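PDB 1Q1L: chorismate synthase, which catalyses the anti-1,4-elimination of phosphate and a hydrogen from 5-enolpyruvylshikimate-3-phosphate to give chorismate, with reduced FMN as cofactor. Local coordinates for residues L44-G52 against A139-A147; F298-G306 against T312-R320. All coordinates share one frame; numbering follows the deposited sequence.

Interaction 1 (L44-G52 against A139-A147); sequences LRRRQRGYG and ARETAARVA
Arg-47, in the last turn of helix 37-48, crosses to residues 139-146 and makes the largest single contribution to this contact. CG stands anti to the backbone N (chi1 -171°), which sends the chain out toward the other segment. Arg-47 CD settles 3.7 Å from CG2 of Val-146, and a bend at chi3 then lays the guanidinium over Ala-143: NE is 3.5 Å from Ala-143 CA, and CB of the same alanine lies over one face of the group. At the tip, Arg-47 NH1 comes 3.0 Å from Thr-142 OG1, a hydroxyl that itself donates to Ala-139 O at 2.6 Å. Arg-47 NH2 approaches NH2 of Arg-140 near the plane of its own guanidinium, at 3.1 Å. Asp-62 is salt-bridged to Arg-140 and makes a long, weak ion pair with Arg-47, which probably eases the closeness of the two charges. One turn back, Leu-44 slides past Val-146, with CD2 3.3 Å from Ala-143 O. Arg-47 is predicted to bind NADP(+), and Ala-139 touches Gln-264 of the predicted FMN site. The axes of helix segments 44-48 and 142-147 come within 9.8 Å at 144°, roughly antiparallel, with helix 356-379 touching Tyr-51, Thr-142 and Val-146, while strands 21-27 and 80-85 meet Ala-143, Leu-44 and Ala-147.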
loop_
_atom_site.group_PDB
_atom_site.type_symbol
_atom_site.label_atom_id
_atom_site.label_comp_id
_atom_site.label_asym_id
_atom_site.label_seq_id
_atom_site.Cartn_x
_atom_site.Cartn_y
_atom_site.Cartn_z
ATOM N N LEU A 44 8.925 -10.328 25.328
ATOM C CA LEU A 44 9.209 -11.662 24.818
ATOM C C LEU A 44 9.098 -12.685 25.949
ATOM O O LEU A 44 8.654 -13.813 25.734
ATOM C CB LEU A 44 10.608 -11.712 24.193
ATOM C CG LEU A 44 10.760 -10.876 22.916
ATOM C CD1 LEU A 44 12.192 -10.967 22.396
ATOM C CD2 LEU A 44 9.768 -11.369 21.864
ATOM N N ARG A 45 9.488 -12.279 27.154
ATOM C CA ARG A 45 9.424 -13.169 28.311
ATOM C C ARG A 45 7.982 -13.472 28.729
ATOM O O ARG A 45 7.671 -14.590 29.134
ATOM C CB ARG A 45 10.198 -12.569 29.492
ATOM C CG ARG A 45 11.712 -12.608 29.315
ATOM C CD ARG A 45 12.439 -12.452 30.647
ATOM N NE ARG A 45 12.195 -11.155 31.273
ATOM C CZ ARG A 45 12.807 -10.024 30.931
ATOM N NH1 ARG A 45 13.718 -10.019 29.966
ATOM N NH2 ARG A 45 12.502 -8.894 31.553
ATOM N N ARG A 46 7.103 -12.479 28.629
ATOM C CA ARG A 46 5.707 -12.676 28.989
ATOM C C ARG A 46 5.048 -13.673 28.042
ATOM O O ARG A 46 4.250 -14.506 28.471
ATOM C CB ARG A 46 4.948 -11.348 28.954
ATOM C CG ARG A 46 5.417 -10.329 29.988
ATOM C CD ARG A 46 4.642 -9.026 29.855
ATOM N NE ARG A 46 3.211 -9.212 30.100
ATOM C CZ ARG A 46 2.250 -8.738 29.313
ATOM N NH1 ARG A 46 2.561 -8.049 28.220
ATOM N NH2 ARG A 46 0.974 -8.946 29.620
ATOM N N ARG A 47 5.383 -13.598 26.755
ATOM C CA ARG A 47 4.806 -14.521 25.780
ATOM C C ARG A 47 5.285 -15.950 26.047
ATOM O O ARG A 47 4.503 -16.900 25.973
ATOM C CB ARG A 47 5.191 -14.131 24.349
ATOM C CG ARG A 47 4.431 -14.921 23.280
ATOM C CD ARG A 47 5.046 -14.757 21.895
ATOM N NE ARG A 47 6.301 -15.490 21.790
ATOM C CZ ARG A 47 6.422 -16.710 21.277
ATOM N NH1 ARG A 47 5.366 -17.349 20.796
ATOM N NH2 ARG A 47 7.606 -17.301 21.267
ATOM N N GLN A 48 6.571 -16.099 26.348
ATOM C CA GLN A 48 7.131 -17.421 26.623
ATOM C C GLN A 48 6.431 -18.117 27.783
ATOM O O GLN A 48 6.105 -19.297 27.693
ATOM C CB GLN A 48 8.625 -17.325 26.929
ATOM C CG GLN A 48 9.492 -17.031 25.728
ATOM C CD GLN A 48 10.971 -17.150 26.040
ATOM O OE1 GLN A 48 11.504 -16.418 26.878
ATOM N NE2 GLN A 48 11.641 -18.079 25.372
ATOM N N ARG A 49 6.206 -17.385 28.870
ATOM C CA ARG A 49 5.548 -17.944 30.047
ATOM C C ARG A 49 4.055 -18.155 29.810
ATOM O O ARG A 49 3.321 -18.523 30.728
ATOM C CB ARG A 49 5.746 -17.021 31.256
ATOM C CG ARG A 49 7.204 -16.720 31.579
ATOM C CD ARG A 49 7.372 -16.146 32.986
ATOM N NE ARG A 49 7.895 -14.780 32.991
ATOM C CZ ARG A 49 7.189 -13.703 32.654
ATOM N NH1 ARG A 49 5.921 -13.825 32.281
ATOM N NH2 ARG A 49 7.751 -12.500 32.693
ATOM N N GLY A 50 3.615 -17.930 28.576
ATOM C CA GLY A 50 2.209 -18.084 28.249
ATOM C C GLY A 50 1.803 -19.464 27.767
ATOM O O GLY A 50 0.611 -19.738 27.608
ATOM N N TYR A 51 2.778 -20.334 27.523
ATOM C CA TYR A 51 2.474 -21.688 27.065
ATOM C C TYR A 51 2.412 -22.653 28.240
ATOM O O TYR A 51 2.038 -23.815 28.080
ATOM C CB TYR A 51 3.523 -22.177 26.061
ATOM C CG TYR A 51 3.537 -21.413 24.757
ATOM C CD1 TYR A 51 4.300 -20.256 24.610
ATOM C CD2 TYR A 51 2.768 -21.837 23.674
ATOM C CE1 TYR A 51 4.299 -19.541 23.416
ATOM C CE2 TYR A 51 2.758 -21.129 22.475
ATOM C CZ TYR A 51 3.525 -19.982 22.354
ATOM O OH TYR A 51 3.513 -19.275 21.174
ATOM N N GLY A 52 2.782 -22.162 29.418
ATOM C CA GLY A 52 2.761 -22.994 30.608
ATOM C C GLY A 52 4.001 -22.809 31.461
ATOM O O GLY A 52 5.049 -22.389 30.968
ATOM N N ALA A 139 3.273 -20.682 15.698
ATOM C CA ALA A 139 3.109 -19.538 16.583
ATOM C C ALA A 139 4.461 -18.962 16.973
ATOM O O ALA A 139 4.539 -18.010 17.743
ATOM C CB ALA A 139 2.338 -19.952 17.826
ATOM N N ARG A 140 5.525 -19.558 16.446
ATOM C CA ARG A 140 6.880 -19.096 16.717
ATOM C C ARG A 140 6.989 -17.674 16.173
ATOM O O ARG A 140 7.657 -16.826 16.755
ATOM C CB ARG A 140 7.886 -19.991 15.995
ATOM C CG ARG A 140 9.153 -20.322 16.773
ATOM C CD ARG A 140 10.010 -19.115 17.113
ATOM N NE ARG A 140 9.855 -18.731 18.511
ATOM C CZ ARG A 140 10.820 -18.211 19.264
ATOM N NH1 ARG A 140 12.030 -18.005 18.763
ATOM N NH2 ARG A 140 10.571 -17.895 20.527
ATOM N N GLU A 141 6.320 -17.433 15.048
ATOM C CA GLU A 141 6.332 -16.131 14.389
ATOM C C GLU A 141 5.744 -15.025 15.257
ATOM O O GLU A 141 6.130 -13.865 15.117
ATOM C CB GLU A 141 5.564 -16.211 13.061
ATOM C CG GLU A 141 5.768 -15.031 12.102
ATOM C CD GLU A 141 4.898 -13.821 12.421
ATOM O OE1 GLU A 141 3.669 -13.993 12.583
ATOM O OE2 GLU A 141 5.440 -12.696 12.495
ATOM N N THR A 142 4.821 -15.375 16.156
ATOM C CA THR A 142 4.212 -14.362 17.012
ATOM C C THR A 142 5.267 -13.694 17.886
ATOM O O THR A 142 5.073 -12.570 18.345
ATOM C CB THR A 142 3.077 -14.940 17.919
ATOM O OG1 THR A 142 3.622 -15.883 18.849
ATOM C CG2 THR A 142 2.012 -15.625 17.076
ATOM N N ALA A 143 6.385 -14.374 18.114
ATOM C CA ALA A 143 7.455 -13.792 18.924
ATOM C C ALA A 143 7.992 -12.521 18.251
ATOM O O ALA A 143 8.333 -11.545 18.923
ATOM C CB ALA A 143 8.579 -14.798 19.111
ATOM N N ALA A 144 8.070 -12.536 16.924
ATOM C CA ALA A 144 8.549 -11.365 16.199
ATOM C C ALA A 144 7.479 -10.279 16.283
ATOM O O ALA A 144 7.793 -9.091 16.350
ATOM C CB ALA A 144 8.828 -11.722 14.736
ATOM N N ARG A 145 6.213 -10.693 16.280
ATOM C CA ARG A 145 5.115 -9.733 16.369
ATOM C C ARG A 145 5.157 -9.031 17.713
ATOM O O ARG A 145 4.880 -7.836 17.814
ATOM C CB ARG A 145 3.762 -10.424 16.231
ATOM C CG ARG A 145 3.492 -11.098 14.909
ATOM C CD ARG A 145 1.990 -11.316 14.782
ATOM N NE ARG A 145 1.626 -12.331 13.803
ATOM C CZ ARG A 145 0.377 -12.548 13.406
ATOM N NH1 ARG A 145 -0.613 -11.814 13.906
ATOM N NH2 ARG A 145 0.116 -13.492 12.513
ATOM N N VAL A 146 5.494 -9.783 18.755
ATOM C CA VAL A 146 5.565 -9.216 20.097
ATOM C C VAL A 146 6.723 -8.223 20.209
ATOM O O VAL A 146 6.617 -7.215 20.904
ATOM C CB VAL A 146 5.701 -10.342 21.161
ATOM C CG1 VAL A 146 6.028 -9.755 22.527
ATOM C CG2 VAL A 146 4.396 -11.128 21.242
ATOM N N ALA A 147 7.822 -8.499 19.516
ATOM C CA ALA A 147 8.979 -7.601 19.549
ATOM C C ALA A 147 8.629 -6.264 18.884
ATOM O O ALA A 147 8.952 -5.191 19.404
ATOM C CB ALA A 147 10.178 -8.256 18.842
#

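Interaction 2 (F298-G306 against T312-R320); sequences FRHSNNLGG and TNGMPIVVR
Asn-302 and Pro-316 hold the tight end of this contact. CG of Asn-302 is anti to its own N (chi1 -166°), which carries the amide across so that ND2 donates to Pro-316 O at 2.7 Å, nearly in the amide plane, while OD1 accepts from Gly-306 N. The amide thus ties its own turn, 302-305, to the other segment. Val-318 N donates to Gly-305 O at 3.0 Å, and Ile-317 CA adds a CA-H...O contact to the same oxygen. The backbones come very close here because Gly-305 and Gly-306 carry no side chains. Selenomethionine Met-315, bent at chi2 and chi3, tucks its CE 3.4 Å from Arg-299 O, with its CG against CG of Arg-299. Toward Arg-299 and Asn-313 the contact is bridged by water. Asn-313 ND2 lies over a face of the Arg-299 guanidinium, whose NE is salt-bridged to Glu-308, and Arg-299 NH1 donates to a water at 2.9 Å. A second water sits between OD1 of Asn-302 and OD1 of Asn-313; Ser-120 of the second subunit packs on this side. The whole is a type I beta turn, 302-305, followed by Gly-306, laid against the start of strand 317-323, in one sheet of the beta-alpha-beta sandwich described for this enzyme.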
loop_
_atom_site.group_PDB
_atom_site.type_symbol
_atom_site.label_atom_id
_atom_site.label_comp_id
_atom_site.label_asym_id
_atom_site.label_seq_id
_atom_site.Cartn_x
_atom_site.Cartn_y
_atom_site.Cartn_z
ATOM N N PHE A 298 -17.538 12.457 27.255
ATOM C CA PHE A 298 -17.175 11.109 27.662
ATOM C C PHE A 298 -18.445 10.267 27.684
ATOM O O PHE A 298 -19.522 10.764 27.345
ATOM C CB PHE A 298 -16.495 11.102 29.039
ATOM C CG PHE A 298 -17.314 11.724 30.139
ATOM C CD1 PHE A 298 -17.390 13.105 30.271
ATOM C CD2 PHE A 298 -18.003 10.922 31.048
ATOM C CE1 PHE A 298 -18.137 13.685 31.293
ATOM C CE2 PHE A 298 -18.757 11.489 32.076
ATOM C CZ PHE A 298 -18.825 12.874 32.201
ATOM N N ARG A 299 -18.326 8.999 28.057
ATOM C CA ARG A 299 -19.491 8.110 28.095
ATOM C C ARG A 299 -19.671 7.540 29.499
ATOM O O ARG A 299 -18.702 7.419 30.245
ATOM C CB ARG A 299 -19.311 6.966 27.086
ATOM C CG ARG A 299 -19.004 7.423 25.657
ATOM C CD ARG A 299 -20.181 8.138 25.007
ATOM N NE ARG A 299 -19.914 8.486 23.610
ATOM C CZ ARG A 299 -19.004 9.375 23.216
ATOM N NH1 ARG A 299 -18.263 10.018 24.109
ATOM N NH2 ARG A 299 -18.831 9.624 21.924
ATOM N N HIS A 300 -20.905 7.186 29.852
ATOM C CA HIS A 300 -21.193 6.643 31.179
ATOM C C HIS A 300 -21.051 5.126 31.278
ATOM O O HIS A 300 -21.079 4.559 32.372
ATOM C CB HIS A 300 -22.585 7.087 31.632
ATOM C CG HIS A 300 -22.673 8.552 31.927
ATOM N ND1 HIS A 300 -21.973 9.145 32.958
ATOM C CD2 HIS A 300 -23.331 9.554 31.296
ATOM C CE1 HIS A 300 -22.194 10.447 32.947
ATOM N NE2 HIS A 300 -23.014 10.721 31.948
ATOM N N SER A 301 -20.911 4.476 30.128
ATOM C CA SER A 301 -20.710 3.032 30.060
ATOM C C SER A 301 -19.870 2.804 28.802
ATOM O O SER A 301 -19.657 3.739 28.029
ATOM C CB SER A 301 -22.042 2.287 29.965
ATOM O OG SER A 301 -22.792 2.728 28.853
ATOM N N ASN A 302 -19.396 1.579 28.590
ATOM C CA ASN A 302 -18.557 1.320 27.428
ATOM C C ASN A 302 -18.834 -0.014 26.744
ATOM O O ASN A 302 -17.932 -0.833 26.561
ATOM C CB ASN A 302 -17.082 1.417 27.842
ATOM C CG ASN A 302 -16.139 1.493 26.653
ATOM O OD1 ASN A 302 -16.500 1.993 25.589
ATOM N ND2 ASN A 302 -14.915 1.017 26.842
ATOM N N ASN A 303 -20.090 -0.219 26.361
ATOM C CA ASN A 303 -20.491 -1.441 25.685
ATOM C C ASN A 303 -19.968 -1.454 24.259
ATOM O O ASN A 303 -19.902 -2.508 23.630
ATOM C CB ASN A 303 -22.015 -1.563 25.666
ATOM C CG ASN A 303 -22.600 -1.619 27.053
ATOM O OD1 ASN A 303 -22.226 -2.469 27.859
ATOM N ND2 ASN A 303 -23.522 -0.709 27.343
ATOM N N LEU A 304 -19.591 -0.279 23.759
ATOM C CA LEU A 304 -19.065 -0.151 22.401
ATOM C C LEU A 304 -17.581 -0.499 22.309
ATOM O O LEU A 304 -17.034 -0.623 21.214
ATOM C CB LEU A 304 -19.278 1.272 21.887
ATOM C CG LEU A 304 -20.725 1.700 21.656
ATOM C CD1 LEU A 304 -20.768 3.158 21.248
ATOM C CD2 LEU A 304 -21.341 0.824 20.585
ATOM N N GLY A 305 -16.928 -0.637 23.454
ATOM C CA GLY A 305 -15.518 -0.979 23.455
ATOM C C GLY A 305 -14.598 0.132 22.974
ATOM O O GLY A 305 -13.574 -0.140 22.355
ATOM N N GLY A 306 -14.974 1.378 23.245
ATOM C CA GLY A 306 -14.146 2.509 22.864
ATOM C C GLY A 306 -14.171 3.011 21.432
ATOM O O GLY A 306 -13.386 3.899 21.091
ATOM N N THR A 312 -12.291 6.072 17.304
ATOM C CA THR A 312 -12.158 5.855 18.743
ATOM C C THR A 312 -12.992 6.867 19.530
ATOM O O THR A 312 -13.182 8.011 19.087
ATOM C CB THR A 312 -10.695 5.948 19.224
ATOM O OG1 THR A 312 -10.106 7.172 18.766
ATOM C CG2 THR A 312 -9.893 4.758 18.708
ATOM N N ASN A 313 -13.443 6.418 20.707
ATOM C CA ASN A 313 -14.312 7.150 21.643
ATOM C C ASN A 313 -13.688 8.018 22.720
ATOM O O ASN A 313 -14.293 8.981 23.186
ATOM C CB ASN A 313 -15.205 6.146 22.392
ATOM C CG ASN A 313 -16.634 6.257 22.001
ATOM O OD1 ASN A 313 -17.486 5.509 22.481
ATOM N ND2 ASN A 313 -16.919 7.201 21.116
ATOM N N GLY A 314 -12.501 7.645 23.156
ATOM C CA GLY A 314 -11.879 8.365 24.236
ATOM C C GLY A 314 -12.072 7.420 25.401
ATOM O O GLY A 314 -11.363 7.504 26.393
HETATM N N MSE A 315 -13.045 6.517 25.278
HETATM C CA MSE A 315 -13.295 5.524 26.314
HETATM C C MSE A 315 -12.262 4.420 26.094
HETATM O O MSE A 315 -11.591 4.387 25.057
HETATM C CB MSE A 315 -14.712 4.944 26.196
HETATM C CG MSE A 315 -15.832 5.936 26.535
HETATM SE SE MSE A 315 -15.646 6.692 28.323
HETATM C CE MSE A 315 -16.325 5.193 29.342
ATOM N N PRO A 316 -12.113 3.509 27.063
ATOM C CA PRO A 316 -11.132 2.435 26.895
ATOM C C PRO A 316 -11.445 1.575 25.680
ATOM O O PRO A 316 -12.614 1.262 25.412
ATOM C CB PRO A 316 -11.267 1.633 28.191
ATOM C CG PRO A 316 -11.745 2.653 29.179
ATOM C CD PRO A 316 -12.758 3.430 28.384
ATOM N N ILE A 317 -10.408 1.209 24.933
ATOM C CA ILE A 317 -10.601 0.334 23.780
ATOM C C ILE A 317 -10.647 -1.063 24.378
ATOM O O ILE A 317 -9.748 -1.456 25.126
ATOM C CB ILE A 317 -9.420 0.395 22.792
ATOM C CG1 ILE A 317 -9.208 1.831 22.315
ATOM C CG2 ILE A 317 -9.681 -0.549 21.628
ATOM C CD1 ILE A 317 -10.428 2.462 21.678
ATOM N N VAL A 318 -11.692 -1.813 24.068
ATOM C CA VAL A 318 -11.815 -3.154 24.621
ATOM C C VAL A 318 -12.134 -4.142 23.530
ATOM O O VAL A 318 -13.127 -3.997 22.815
ATOM C CB VAL A 318 -12.908 -3.215 25.698
ATOM C CG1 VAL A 318 -13.057 -4.651 26.218
ATOM C CG2 VAL A 318 -12.559 -2.273 26.831
ATOM N N VAL A 319 -11.288 -5.159 23.423
ATOM C CA VAL A 319 -11.435 -6.181 22.402
ATOM C C VAL A 319 -11.480 -7.571 23.016
ATOM O O VAL A 319 -10.653 -7.905 23.859
ATOM C CB VAL A 319 -10.244 -6.116 21.414
ATOM C CG1 VAL A 319 -10.511 -6.975 20.216
ATOM C CG2 VAL A 319 -9.987 -4.673 21.019
ATOM N N ARG A 320 -12.432 -8.384 22.574
ATOM C CA ARG A 320 -12.579 -9.750 23.087
ATOM C C ARG A 320 -12.113 -10.687 21.975
ATOM O O ARG A 320 -12.543 -10.564 20.831
ATOM C CB ARG A 320 -14.042 -10.012 23.461
ATOM C CG ARG A 320 -14.699 -8.837 24.187
ATOM C CD ARG A 320 -15.981 -9.254 24.904
ATOM N NE ARG A 320 -15.706 -10.182 25.995
ATOM C CZ ARG A 320 -15.994 -11.479 25.972
ATOM N NH1 ARG A 320 -16.578 -12.022 24.910
ATOM N NH2 ARG A 320 -15.679 -12.243 27.009
HETATM O O HOH W 1 -16.553 11.397 22.264
HETATM O O HOH W 2 -18.089 3.845 24.613
HETATM O O HOH W 3 -11.087 5.579 22.623
#

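How the interactions relate
Along the chain, interaction 1 closes before interaction 2 opens. Their centres are 27 Å apart on opposite sides of the chain's centre, and the nearest atoms are about 13 Å from each other. Interaction 1 packs helices against the four-stranded sheet holding 21-27 and 80-85; interaction 2 leads into strand 317-323 of the five-stranded sheet, and Ile-317 and Val-319 of that strand rest on helix 252-261. Together they sample the two larger sheets of the sandwich and the helices associated with them. Only interaction 1 borders the predicted FMN site; strand 317-323 leads on along the chain to predicted FMN residues 324-328, but interaction 2 itself lies away from the site.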